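PDB 3KAE: possible protein of nuclear scaffold from Encephalitozoon cuniculi, which is the APC/C subunit Cdc27, whose N-terminal domain, the part present here, forms a homodimeric tetratricopeptide repeat structure that probably mediates protein binding within the complex. Local coordinates for residues R16-A21 with L43-E48; C27-P30 with Y35-L38; G135-S140 with V150-L155; V181-E186 with K197-H202. One frame throughout, in Å; residues are numbered along the deposited sequence.

Contact 1 of 4, residues R16-A21 with L43-E48; sequences RDYETA and LYLNGE
Tyr18 lays its ring against the end of helix 36-45, where Leu45 comes over one face. The CB of Leu45 sits 3.9 Å from the centroid of the Tyr18 ring and 20° off the ring normal, a CH-pi contact, and the two side chains run roughly perpendicular to each other. On the same face, toward the rim, the backbone O of Leu45 lies 3.4 Å from Tyr18 CE2. Asn46 slides past the root of the tyrosine in the opposite direction, its CB 3.8 Å from Tyr18 CB. With CG turned anti to its carbonyl carbon (chi1 -68°), Tyr18 carries its ring across to Leu45.

The next shell fixes the ring from behind. Arg16 CA covers the face away from Leu45, and Arg16 NH1 donates to Tyr18 OH over 2.9 Å, the hydroxyl lying nearly in the guanidinium plane, so that both the ring position and its phenolic end are held. Asp17, at the N-cap of helix 18-31, accepts a weak capping bond from Thr20 N on OD1, and Thr20 OG1 donates to Asp17 OD2 over 2.6 Å. On the partner side, Glu48 forms a salt bridge with Arg51.

Beyond the chain, Arg16 NE bonds to Tyr67 OH of the second subunit, and Thr20 OG1 to Phe147 N of that subunit, which makes this contact part of the dimer interface. Schellman motifs end helix 5-14 at Arg16 and helix 36-45 at Gly47. Two consecutive helices packed as a hairpin form the unit of the tetratricopeptide repeat fold, consistent with the homodimeric repeat architecture of this domain.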
loop_
_atom_site.group_PDB
_atom_site.type_symbol
_atom_site.label_atom_id
_atom_site.label_comp_id
_atom_site.label_asym_id
_atom_site.label_seq_id
_atom_site.Cartn_x
_atom_site.Cartn_y
_atom_site.Cartn_z
ATOM N N ARG C 16 -7.736 -3.856 -1.835
ATOM C CA ARG C 16 -7.378 -2.473 -1.559
ATOM C C ARG C 16 -8.578 -1.774 -0.959
ATOM O O ARG C 16 -8.700 -0.544 -1.003
ATOM C CB ARG C 16 -6.852 -1.742 -2.815
ATOM C CG ARG C 16 -5.752 -2.506 -3.575
ATOM C CD ARG C 16 -4.490 -2.749 -2.719
ATOM N NE ARG C 16 -3.802 -3.951 -3.158
ATOM C CZ ARG C 16 -2.909 -4.609 -2.429
ATOM N NH1 ARG C 16 -2.594 -4.165 -1.225
ATOM N NH2 ARG C 16 -2.341 -5.711 -2.905
ATOM N N ASP C 17 -9.464 -2.576 -0.382
ATOM C CA ASP C 17 -10.585 -2.059 0.396
ATOM C C ASP C 17 -10.153 -1.945 1.868
ATOM O O ASP C 17 -10.453 -2.821 2.700
ATOM C CB ASP C 17 -11.804 -2.978 0.280
ATOM C CG ASP C 17 -12.976 -2.500 1.131
ATOM O OD1 ASP C 17 -12.920 -1.366 1.673
ATOM O OD2 ASP C 17 -13.954 -3.265 1.268
ATOM N N TYR C 18 -9.442 -0.866 2.171
ATOM C CA TYR C 18 -8.731 -0.742 3.435
ATOM C C TYR C 18 -9.674 -0.349 4.573
ATOM O O TYR C 18 -9.516 -0.834 5.685
ATOM C CB TYR C 18 -7.552 0.248 3.306
ATOM C CG TYR C 18 -6.400 -0.230 2.398
ATOM C CD1 TYR C 18 -5.981 -1.561 2.421
ATOM C CD2 TYR C 18 -5.715 0.662 1.546
ATOM C CE1 TYR C 18 -4.941 -2.006 1.626
ATOM C CE2 TYR C 18 -4.656 0.217 0.724
ATOM C CZ TYR C 18 -4.276 -1.118 0.787
ATOM O OH TYR C 18 -3.247 -1.596 0.015
ATOM N N GLU C 19 -10.647 0.517 4.293
ATOM C CA GLU C 19 -11.678 0.875 5.293
ATOM C C GLU C 19 -12.337 -0.368 5.901
ATOM O O GLU C 19 -12.455 -0.511 7.117
ATOM C CB GLU C 19 -12.739 1.791 4.692
ATOM C CG GLU C 19 -12.199 3.151 4.200
ATOM C CD GLU C 19 -11.468 3.920 5.283
ATOM O OE1 GLU C 19 -11.561 3.528 6.460
ATOM O OE2 GLU C 19 -10.799 4.925 4.962
ATOM N N THR C 20 -12.725 -1.306 5.062
ATOM C CA THR C 20 -13.272 -2.552 5.576
ATOM C C THR C 20 -12.265 -3.282 6.453
ATOM O O THR C 20 -12.607 -3.787 7.512
ATOM C CB THR C 20 -13.720 -3.463 4.437
ATOM O OG1 THR C 20 -14.744 -2.798 3.701
ATOM C CG2 THR C 20 -14.231 -4.769 4.956
ATOM N N ALA C 21 -11.016 -3.332 6.016
ATOM C CA ALA C 21 -9.981 -4.056 6.747
ATOM C C ALA C 21 -9.691 -3.413 8.089
ATOM O O ALA C 21 -9.439 -4.097 9.070
ATOM C CB ALA C 21 -8.688 -4.129 5.898
ATOM N N LEU C 43 -3.615 0.194 8.597
ATOM C CA LEU C 43 -3.656 1.645 8.772
ATOM C C LEU C 43 -2.512 2.296 7.973
ATOM O O LEU C 43 -2.685 3.355 7.349
ATOM C CB LEU C 43 -3.520 1.974 10.262
ATOM C CG LEU C 43 -4.507 2.870 11.028
ATOM C CD1 LEU C 43 -5.891 2.896 10.434
ATOM C CD2 LEU C 43 -4.585 2.422 12.494
ATOM N N TYR C 44 -1.336 1.667 8.008
ATOM C CA TYR C 44 -0.190 2.164 7.244
ATOM C C TYR C 44 -0.559 2.139 5.762
ATOM O O TYR C 44 -0.442 3.146 5.067
ATOM C CB TYR C 44 1.079 1.338 7.506
ATOM C CG TYR C 44 2.233 1.766 6.618
ATOM C CD1 TYR C 44 3.097 2.791 7.009
ATOM C CD2 TYR C 44 2.430 1.186 5.367
ATOM C CE1 TYR C 44 4.132 3.205 6.198
ATOM C CE2 TYR C 44 3.480 1.586 4.555
ATOM C CZ TYR C 44 4.321 2.597 4.975
ATOM O OH TYR C 44 5.340 3.018 4.168
ATOM N N LEU C 45 -1.056 1.000 5.297
ATOM C CA LEU C 45 -1.433 0.859 3.898
ATOM C C LEU C 45 -2.445 1.905 3.458
ATOM O O LEU C 45 -2.465 2.305 2.296
ATOM C CB LEU C 45 -1.957 -0.542 3.607
ATOM C CG LEU C 45 -0.908 -1.652 3.711
ATOM C CD1 LEU C 45 -1.579 -3.034 3.680
ATOM C CD2 LEU C 45 0.167 -1.513 2.601
ATOM N N ASN C 46 -3.279 2.356 4.390
ATOM C CA ASN C 46 -4.325 3.309 4.049
ATOM C C ASN C 46 -3.826 4.737 4.139
ATOM O O ASN C 46 -4.599 5.689 4.021
ATOM C CB ASN C 46 -5.560 3.101 4.930
ATOM C CG ASN C 46 -6.775 3.828 4.400
ATOM O OD1 ASN C 46 -7.542 4.440 5.159
ATOM N ND2 ASN C 46 -6.958 3.778 3.085
ATOM N N GLY C 47 -2.522 4.882 4.368
ATOM C CA GLY C 47 -1.883 6.187 4.431
ATOM C C GLY C 47 -2.047 6.901 5.760
ATOM O O GLY C 47 -1.803 8.104 5.838
ATOM N N GLU C 48 -2.438 6.168 6.807
ATOM C CA GLU C 48 -2.716 6.784 8.109
ATOM C C GLU C 48 -1.626 6.513 9.136
ATOM O O GLU C 48 -1.779 5.675 10.032
ATOM C CB GLU C 48 -4.083 6.337 8.650
ATOM C CG GLU C 48 -5.231 6.645 7.715
ATOM C CD GLU C 48 -6.581 6.297 8.311
ATOM O OE1 GLU C 48 -7.205 5.297 7.871
ATOM O OE2 GLU C 48 -7.013 7.020 9.235
#

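Contact 2 of 4, residues C27-P30 with Y35-L38; sequences CLLP and YRML
The hydroxyl of Tyr35, whose ring meets Leu28 across the turn, is tied by a hydrogen bond to the backbone N of Asp100 beyond the two segments. The contact itself closes a helical hairpin, the building unit of tetratricopeptide repeat proteins: helix 18-31 runs into a short turn, and helix 36-45 starts just after Tyr35, which occupies the N-cap position. At the nearest backbone approach, the CA atoms of Leu29 and Arg36 are 6.3 Å apart.

On one flank of the turn, Leu28 and Tyr35 form one pair. Leu28 CD2 approaches Tyr35 CD2 at an oblique angle, 4.4 Å away, a loose apolar touch. Both residues also lean on Ile6 of helix 5-14, and Tyr35 packs on Ile103 as well, so the pair also packs on neighbouring helices.

The other pair is Leu29 with Arg36, whose side chains run about perpendicular. Arg36 leaves its backbone with CG anti to N (chi1 -168°), continues straight, and then bends at chi3 (-68°), which swings the guanidinium back above Leu29. Its NH1 has a weak hydrogen bond to His55 ND1, which may help to hold the group there. No hydrogen bond joins the two segments. The preceding helix is kinked at Pro30, whose N makes no bond to the turn before it.

Leu29 CD2 rests over one face of the Arg36 guanidinium, 3.8 Å from NH1 and 4.1 Å from CG of the same arginine.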
loop_
_atom_site.group_PDB
_atom_site.type_symbol
_atom_site.label_atom_id
_atom_site.label_comp_id
_atom_site.label_asym_id
_atom_site.label_seq_id
_atom_site.Cartn_x
_atom_site.Cartn_y
_atom_site.Cartn_z
ATOM N N CYS C 27 -12.674 -4.781 15.099
ATOM C CA CYS C 27 -13.572 -5.736 15.771
ATOM C C CYS C 27 -12.748 -6.823 16.416
ATOM O O CYS C 27 -13.150 -7.411 17.414
ATOM C CB CYS C 27 -14.548 -6.399 14.787
ATOM S SG CYS C 27 -15.676 -5.273 13.975
ATOM N N LEU C 28 -11.585 -7.086 15.826
ATOM C CA LEU C 28 -10.766 -8.232 16.199
ATOM C C LEU C 28 -9.859 -7.964 17.399
ATOM O O LEU C 28 -9.501 -8.892 18.127
ATOM C CB LEU C 28 -9.933 -8.676 15.001
ATOM C CG LEU C 28 -9.537 -10.146 15.005
ATOM C CD1 LEU C 28 -10.762 -11.017 15.135
ATOM C CD2 LEU C 28 -8.785 -10.469 13.738
ATOM N N LEU C 29 -9.486 -6.704 17.601
ATOM C CA LEU C 29 -8.691 -6.300 18.763
ATOM C C LEU C 29 -9.039 -7.035 20.083
ATOM O O LEU C 29 -8.143 -7.484 20.798
ATOM C CB LEU C 29 -8.805 -4.788 18.977
ATOM C CG LEU C 29 -8.154 -3.873 17.943
ATOM C CD1 LEU C 29 -8.503 -2.409 18.242
ATOM C CD2 LEU C 29 -6.656 -4.093 17.940
ATOM N N PRO C 30 -10.338 -7.138 20.427
ATOM C CA PRO C 30 -10.735 -7.802 21.687
ATOM C C PRO C 30 -10.432 -9.304 21.709
ATOM O O PRO C 30 -9.558 -9.741 22.461
ATOM C CB PRO C 30 -12.257 -7.582 21.756
ATOM C CG PRO C 30 -12.532 -6.448 20.816
ATOM C CD PRO C 30 -11.491 -6.546 19.727
ATOM N N TYR C 35 -2.948 -9.432 17.291
ATOM C CA TYR C 35 -3.249 -8.972 15.952
ATOM C C TYR C 35 -3.274 -7.461 15.859
ATOM O O TYR C 35 -3.770 -6.922 14.869
ATOM C CB TYR C 35 -4.612 -9.519 15.501
ATOM C CG TYR C 35 -4.602 -10.989 15.138
ATOM C CD1 TYR C 35 -3.932 -11.436 13.996
ATOM C CD2 TYR C 35 -5.265 -11.933 15.930
ATOM C CE1 TYR C 35 -3.912 -12.777 13.653
ATOM C CE2 TYR C 35 -5.253 -13.285 15.599
ATOM C CZ TYR C 35 -4.572 -13.700 14.455
ATOM O OH TYR C 35 -4.540 -15.034 14.099
ATOM N N ARG C 36 -2.780 -6.771 16.887
ATOM C CA ARG C 36 -2.781 -5.311 16.838
ATOM C C ARG C 36 -1.789 -4.836 15.764
ATOM O O ARG C 36 -1.872 -3.715 15.255
ATOM C CB ARG C 36 -2.410 -4.701 18.187
ATOM C CG ARG C 36 -2.681 -3.196 18.245
ATOM C CD ARG C 36 -2.156 -2.566 19.530
ATOM N NE ARG C 36 -2.896 -3.004 20.720
ATOM C CZ ARG C 36 -4.131 -2.608 21.019
ATOM N NH1 ARG C 36 -4.777 -1.768 20.217
ATOM N NH2 ARG C 36 -4.724 -3.056 22.121
ATOM N N MET C 37 -0.841 -5.705 15.445
ATOM C CA MET C 37 0.111 -5.448 14.394
ATOM C C MET C 37 -0.678 -5.256 13.106
ATOM O O MET C 37 -0.466 -4.282 12.387
ATOM C CB MET C 37 1.072 -6.633 14.277
ATOM C CG MET C 37 2.353 -6.391 13.470
ATOM S SD MET C 37 3.318 -4.933 13.939
ATOM C CE MET C 37 2.978 -3.860 12.529
ATOM N N LEU C 38 -1.611 -6.174 12.851
ATOM C CA LEU C 38 -2.417 -6.190 11.620
ATOM C C LEU C 38 -3.166 -4.878 11.402
ATOM O O LEU C 38 -3.225 -4.338 10.289
ATOM C CB LEU C 38 -3.417 -7.351 11.664
ATOM C CG LEU C 38 -4.413 -7.497 10.506
ATOM C CD1 LEU C 38 -3.708 -7.465 9.151
ATOM C CD2 LEU C 38 -5.200 -8.785 10.642
#

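Contact 3 of 4, residues G135-S140 with V150-L155; sequences GHYVRS and VENLLL
The segments 135-140 and 150-155 of helices 130-143 and 147-155 cross at a closest axial distance of 9.5 Å, their N-to-C directions 119° apart, with the CA atoms of Tyr137 and Leu153 nearest; two consecutive helices of the helical repeat domain meet here. Asn152 approaches the Tyr137 ring obliquely along CD2, CE2 and CZ, its amide plane 14° from the ring plane. Its CB is 3.5 Å from Tyr137 CE2, while its ND2 lies 3.7 Å from Tyr137 CZ. Leu153 packs against the base of Tyr137 and on Val138. Its CG reaches Tyr137 CB at 3.9 Å, and its CD2 meets Val138 CG2 at the same distance, the leucine running about perpendicular to the valine. Tyr137 has CG anti to its carbonyl carbon (chi1 -68°), which turns the ring toward Asn152.

The polar ends look elsewhere. The hydroxyl of Tyr137 is satisfied by Asp122 OD1 of helix 113-126, and Asn152 ND2 by the backbone O of Ser148, one turn earlier in its own helix. With no hydrogen bond across the segments, the contact between them rests on apolar and van der Waals packing.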
loop_
_atom_site.group_PDB
_atom_site.type_symbol
_atom_site.label_atom_id
_atom_site.label_comp_id
_atom_site.label_asym_id
_atom_site.label_seq_id
_atom_site.Cartn_x
_atom_site.Cartn_y
_atom_site.Cartn_z
ATOM N N GLY C 135 27.612 4.117 4.491
ATOM C CA GLY C 135 28.035 2.942 5.231
ATOM C C GLY C 135 26.921 1.918 5.413
ATOM O O GLY C 135 27.166 0.705 5.340
ATOM N N HIS C 136 25.696 2.391 5.655
ATOM C CA HIS C 136 24.548 1.475 5.738
ATOM C C HIS C 136 24.223 0.922 4.357
ATOM O O HIS C 136 23.948 -0.268 4.214
ATOM C CB HIS C 136 23.325 2.132 6.390
ATOM C CG HIS C 136 23.561 2.560 7.809
ATOM N ND1 HIS C 136 23.918 1.676 8.802
ATOM C CD2 HIS C 136 23.514 3.780 8.391
ATOM C CE1 HIS C 136 24.075 2.330 9.940
ATOM N NE2 HIS C 136 23.840 3.609 9.716
ATOM N N TYR C 137 24.296 1.775 3.335
ATOM C CA TYR C 137 24.073 1.307 1.965
ATOM C C TYR C 137 25.077 0.229 1.579
ATOM O O TYR C 137 24.726 -0.778 0.956
ATOM C CB TYR C 137 24.169 2.444 0.962
ATOM C CG TYR C 137 23.074 3.474 1.032
ATOM C CD1 TYR C 137 21.743 3.115 1.308
ATOM C CD2 TYR C 137 23.359 4.805 0.803
ATOM C CE1 TYR C 137 20.747 4.081 1.360
ATOM C CE2 TYR C 137 22.381 5.769 0.848
ATOM C CZ TYR C 137 21.079 5.409 1.124
ATOM O OH TYR C 137 20.137 6.400 1.151
ATOM N N VAL C 138 26.330 0.452 1.954
ATOM C CA VAL C 138 27.381 -0.514 1.683
ATOM C C VAL C 138 27.062 -1.824 2.384
ATOM O O VAL C 138 27.138 -2.893 1.775
ATOM C CB VAL C 138 28.756 0.001 2.137
ATOM C CG1 VAL C 138 29.758 -1.142 2.222
ATOM C CG2 VAL C 138 29.237 1.079 1.195
ATOM N N ARG C 139 26.690 -1.739 3.660
ATOM C CA ARG C 139 26.470 -2.939 4.456
ATOM C C ARG C 139 25.241 -3.671 3.918
ATOM O O ARG C 139 25.201 -4.898 3.866
ATOM C CB ARG C 139 26.352 -2.597 5.949
ATOM C CG ARG C 139 26.363 -3.800 6.874
ATOM C CD ARG C 139 26.957 -3.460 8.239
ATOM N NE ARG C 139 26.571 -2.137 8.682
ATOM C CZ ARG C 139 27.358 -1.098 8.956
ATOM N NH1 ARG C 139 26.773 0.025 9.336
ATOM N NH2 ARG C 139 28.683 -1.152 8.878
ATOM N N SER C 140 24.255 -2.902 3.477
ATOM C CA SER C 140 23.060 -3.469 2.880
ATOM C C SER C 140 23.353 -4.186 1.570
ATOM O O SER C 140 22.874 -5.309 1.334
ATOM C CB SER C 140 22.043 -2.376 2.619
ATOM O OG SER C 140 20.950 -2.899 1.889
ATOM N N VAL C 150 21.899 0.539 -4.010
ATOM C CA VAL C 150 22.483 0.480 -5.341
ATOM C C VAL C 150 22.524 1.849 -6.031
ATOM O O VAL C 150 23.591 2.288 -6.478
ATOM C CB VAL C 150 21.775 -0.558 -6.238
ATOM C CG1 VAL C 150 22.246 -0.427 -7.685
ATOM C CG2 VAL C 150 22.046 -1.959 -5.721
ATOM N N GLU C 151 21.382 2.536 -6.107
ATOM C CA GLU C 151 21.348 3.819 -6.819
ATOM C C GLU C 151 22.192 4.916 -6.162
ATOM O O GLU C 151 22.760 5.771 -6.852
ATOM C CB GLU C 151 19.911 4.290 -7.077
ATOM C CG GLU C 151 19.168 3.399 -8.077
ATOM C CD GLU C 151 19.791 3.453 -9.489
ATOM O OE1 GLU C 151 19.700 4.504 -10.166
ATOM O OE2 GLU C 151 20.370 2.444 -9.933
ATOM N N ASN C 152 22.270 4.875 -4.832
ATOM C CA ASN C 152 23.031 5.848 -4.061
ATOM C C ASN C 152 24.525 5.573 -4.101
ATOM O O ASN C 152 25.334 6.504 -4.077
ATOM C CB ASN C 152 22.562 5.899 -2.598
ATOM C CG ASN C 152 21.335 6.747 -2.422
ATOM O OD1 ASN C 152 21.425 7.967 -2.322
ATOM N ND2 ASN C 152 20.170 6.107 -2.412
ATOM N N LEU C 153 24.878 4.292 -4.119
ATOM C CA LEU C 153 26.268 3.897 -4.209
ATOM C C LEU C 153 26.810 4.157 -5.616
ATOM O O LEU C 153 27.940 4.639 -5.780
ATOM C CB LEU C 153 26.444 2.441 -3.787
ATOM C CG LEU C 153 26.285 2.242 -2.276
ATOM C CD1 LEU C 153 26.488 0.777 -1.892
ATOM C CD2 LEU C 153 27.248 3.142 -1.509
ATOM N N LEU C 154 26.001 3.870 -6.631
ATOM C CA LEU C 154 26.391 4.216 -7.986
ATOM C C LEU C 154 26.581 5.726 -8.112
ATOM O O LEU C 154 27.596 6.214 -8.618
ATOM C CB LEU C 154 25.377 3.715 -8.999
ATOM C CG LEU C 154 25.310 2.198 -9.185
ATOM C CD1 LEU C 154 24.267 1.844 -10.232
ATOM C CD2 LEU C 154 26.661 1.612 -9.557
ATOM N N LEU C 155 25.593 6.466 -7.643
ATOM C CA LEU C 155 25.642 7.918 -7.662
ATOM C C LEU C 155 26.926 8.461 -7.035
ATOM O O LEU C 155 27.507 9.427 -7.534
ATOM C CB LEU C 155 24.420 8.481 -6.930
ATOM C CG LEU C 155 24.373 9.993 -6.742
ATOM C CD1 LEU C 155 24.238 10.660 -8.083
ATOM C CD2 LEU C 155 23.221 10.393 -5.822
#

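Contact 4 of 4, residues V181-E186 with K197-H202; sequences VSDSIE and KKYMEH
Asp183 and Tyr199 face each other with their flat groups almost at right angles: the carboxylate plane stands 82° from the ring plane, and the oxygen OD2 approaches the ring at its edge. Tyr199 OH donates to Asp183 OD2 over 2.6 Å, arriving from above the carboxylate, 40° out of its plane. Lys198 comes from a different direction. Its fully extended chain, CG anti to the backbone N (chi1 161°), crosses the aspartate at about a right angle and brings NZ to the syn lone pair of that oxygen, with Lys198 NZ 2.6 Å from Asp183 OD2 in a salt bridge. One oxygen is thus gripped by two donors, an ammonium in the syn position and a phenol above the plane. This would probably stabilise the negative charge of this buried aspartate.

The second shell keeps the donors in place. Lys198 NZ also forms a salt bridge with Glu179, so the ammonium lies between two carboxylates of helix 176-190. The ring of Tyr199 stacks on Phe210 of helix 206-220, which also touches Asp183 and Ser184.

Around this oxygen, the segments 181-186 and 197-202 meet through side chains, the nearest CA atoms, those of Asp183 and Tyr199, being 9.7 Å apart. Consecutive helices packed side by side, with helix 206-220 against them, are consistent with the tetratricopeptide repeat architecture of this domain.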
loop_
_atom_site.group_PDB
_atom_site.type_symbol
_atom_site.label_atom_id
_atom_site.label_comp_id
_atom_site.label_asym_id
_atom_site.label_seq_id
_atom_site.Cartn_x
_atom_site.Cartn_y
_atom_site.Cartn_z
ATOM N N VAL C 181 24.240 -3.533 -12.345
ATOM C CA VAL C 181 25.193 -2.841 -11.510
ATOM C C VAL C 181 26.596 -2.870 -12.134
ATOM O O VAL C 181 27.286 -1.863 -12.149
ATOM C CB VAL C 181 25.256 -3.464 -10.111
ATOM C CG1 VAL C 181 26.171 -2.657 -9.214
ATOM C CG2 VAL C 181 23.855 -3.562 -9.498
ATOM N N SER C 182 27.004 -4.033 -12.635
ATOM C CA SER C 182 28.287 -4.187 -13.303
ATOM C C SER C 182 28.413 -3.201 -14.458
ATOM O O SER C 182 29.426 -2.500 -14.591
ATOM C CB SER C 182 28.439 -5.611 -13.831
ATOM O OG SER C 182 28.211 -6.568 -12.816
ATOM N N ASP C 183 27.379 -3.162 -15.295
ATOM C CA ASP C 183 27.372 -2.294 -16.456
ATOM C C ASP C 183 27.510 -0.842 -16.049
ATOM O O ASP C 183 28.260 -0.075 -16.678
ATOM C CB ASP C 183 26.107 -2.502 -17.277
ATOM C CG ASP C 183 26.065 -3.863 -17.941
ATOM O OD1 ASP C 183 27.021 -4.648 -17.771
ATOM O OD2 ASP C 183 25.070 -4.150 -18.636
ATOM N N SER C 184 26.802 -0.482 -14.986
ATOM C CA SER C 184 26.799 0.880 -14.466
ATOM C C SER C 184 28.187 1.262 -13.972
ATOM O O SER C 184 28.681 2.351 -14.251
ATOM C CB SER C 184 25.766 1.039 -13.332
ATOM O OG SER C 184 24.444 0.765 -13.784
ATOM N N ILE C 185 28.822 0.373 -13.227
ATOM C CA ILE C 185 30.144 0.683 -12.721
ATOM C C ILE C 185 31.063 0.923 -13.928
ATOM O O ILE C 185 31.815 1.905 -13.993
ATOM C CB ILE C 185 30.722 -0.454 -11.854
ATOM C CG1 ILE C 185 29.881 -0.684 -10.604
ATOM C CG2 ILE C 185 32.152 -0.112 -11.444
ATOM C CD1 ILE C 185 30.282 -1.921 -9.827
ATOM N N GLU C 186 30.967 0.032 -14.905
ATOM C CA GLU C 186 31.810 0.133 -16.081
ATOM C C GLU C 186 31.539 1.396 -16.885
ATOM O O GLU C 186 32.489 2.059 -17.335
ATOM C CB GLU C 186 31.659 -1.089 -16.987
ATOM C CG GLU C 186 32.528 -0.996 -18.237
ATOM C CD GLU C 186 32.328 -2.157 -19.199
ATOM O OE1 GLU C 186 31.781 -3.199 -18.777
ATOM O OE2 GLU C 186 32.718 -2.021 -20.380
ATOM N N LYS C 197 23.863 1.753 -25.954
ATOM C CA LYS C 197 23.072 1.205 -27.046
ATOM C C LYS C 197 22.384 -0.075 -26.591
ATOM O O LYS C 197 21.263 -0.360 -26.992
ATOM C CB LYS C 197 23.966 0.935 -28.260
ATOM N N LYS C 198 23.063 -0.834 -25.742
ATOM C CA LYS C 198 22.523 -2.080 -25.225
ATOM C C LYS C 198 21.254 -1.847 -24.391
ATOM O O LYS C 198 20.266 -2.571 -24.522
ATOM C CB LYS C 198 23.580 -2.787 -24.377
ATOM C CG LYS C 198 23.010 -3.834 -23.417
ATOM C CD LYS C 198 24.033 -4.242 -22.366
ATOM C CE LYS C 198 23.554 -5.473 -21.598
ATOM N NZ LYS C 198 24.496 -5.906 -20.529
ATOM N N TYR C 199 21.284 -0.825 -23.542
ATOM C CA TYR C 199 20.165 -0.519 -22.650
ATOM C C TYR C 199 19.120 0.387 -23.297
ATOM O O TYR C 199 18.043 0.592 -22.749
ATOM C CB TYR C 199 20.678 0.111 -21.356
ATOM C CG TYR C 199 21.248 -0.898 -20.385
ATOM C CD1 TYR C 199 20.439 -1.489 -19.423
ATOM C CD2 TYR C 199 22.589 -1.266 -20.431
ATOM C CE1 TYR C 199 20.943 -2.416 -18.535
ATOM C CE2 TYR C 199 23.107 -2.201 -19.540
ATOM C CZ TYR C 199 22.261 -2.771 -18.586
ATOM O OH TYR C 199 22.717 -3.703 -17.679
ATOM N N MET C 200 19.449 0.920 -24.467
ATOM C CA MET C 200 18.561 1.808 -25.204
ATOM C C MET C 200 17.326 1.020 -25.666
ATOM O O MET C 200 16.226 1.570 -25.791
ATOM C CB MET C 200 19.328 2.400 -26.394
ATOM C CG MET C 200 18.778 3.690 -26.977
ATOM S SD MET C 200 19.855 4.319 -28.304
ATOM C CE MET C 200 20.988 5.357 -27.378
ATOM N N GLU C 201 17.516 -0.280 -25.894
ATOM C CA GLU C 201 16.453 -1.148 -26.396
ATOM C C GLU C 201 15.423 -1.506 -25.328
ATOM O O GLU C 201 14.335 -1.984 -25.650
ATOM C CB GLU C 201 17.035 -2.429 -27.012
ATOM N N HIS C 202 15.760 -1.276 -24.061
ATOM C CA HIS C 202 14.855 -1.611 -22.959
ATOM C C HIS C 202 14.325 -0.372 -22.250
ATOM O O HIS C 202 14.450 -0.235 -21.032
ATOM C CB HIS C 202 15.530 -2.556 -21.965
ATOM C CG HIS C 202 16.165 -3.750 -22.611
ATOM N ND1 HIS C 202 15.449 -4.866 -22.971
ATOM C CD2 HIS C 202 17.448 -3.988 -22.970
ATOM C CE1 HIS C 202 16.265 -5.752 -23.519
ATOM N NE2 HIS C 202 17.481 -5.244 -23.530
#

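How the contacts relate
Contacts 1 and 2 join the same two helices, 18-31 and 36-45, at different levels: contact 2 lies close to the turn and contact 1 farther along, with centres about 14 Å apart and no direct touch. Contacts 3 and 4 lie on the other side of the chain's centre. Their centres are about 19 Å apart, and they meet directly where Leu154 CD1 packs 3.5 Å from Ser184 CB; helices 147-155 and 176-190 are consecutive in the chain. Contacts 2 and 4 are the farthest separated, about 47 Å between centres. Seven residues of contact 1 and only Cys27 of contact 2 come within reach of the second subunit, whereas contacts 3 and 4 touch no other chain.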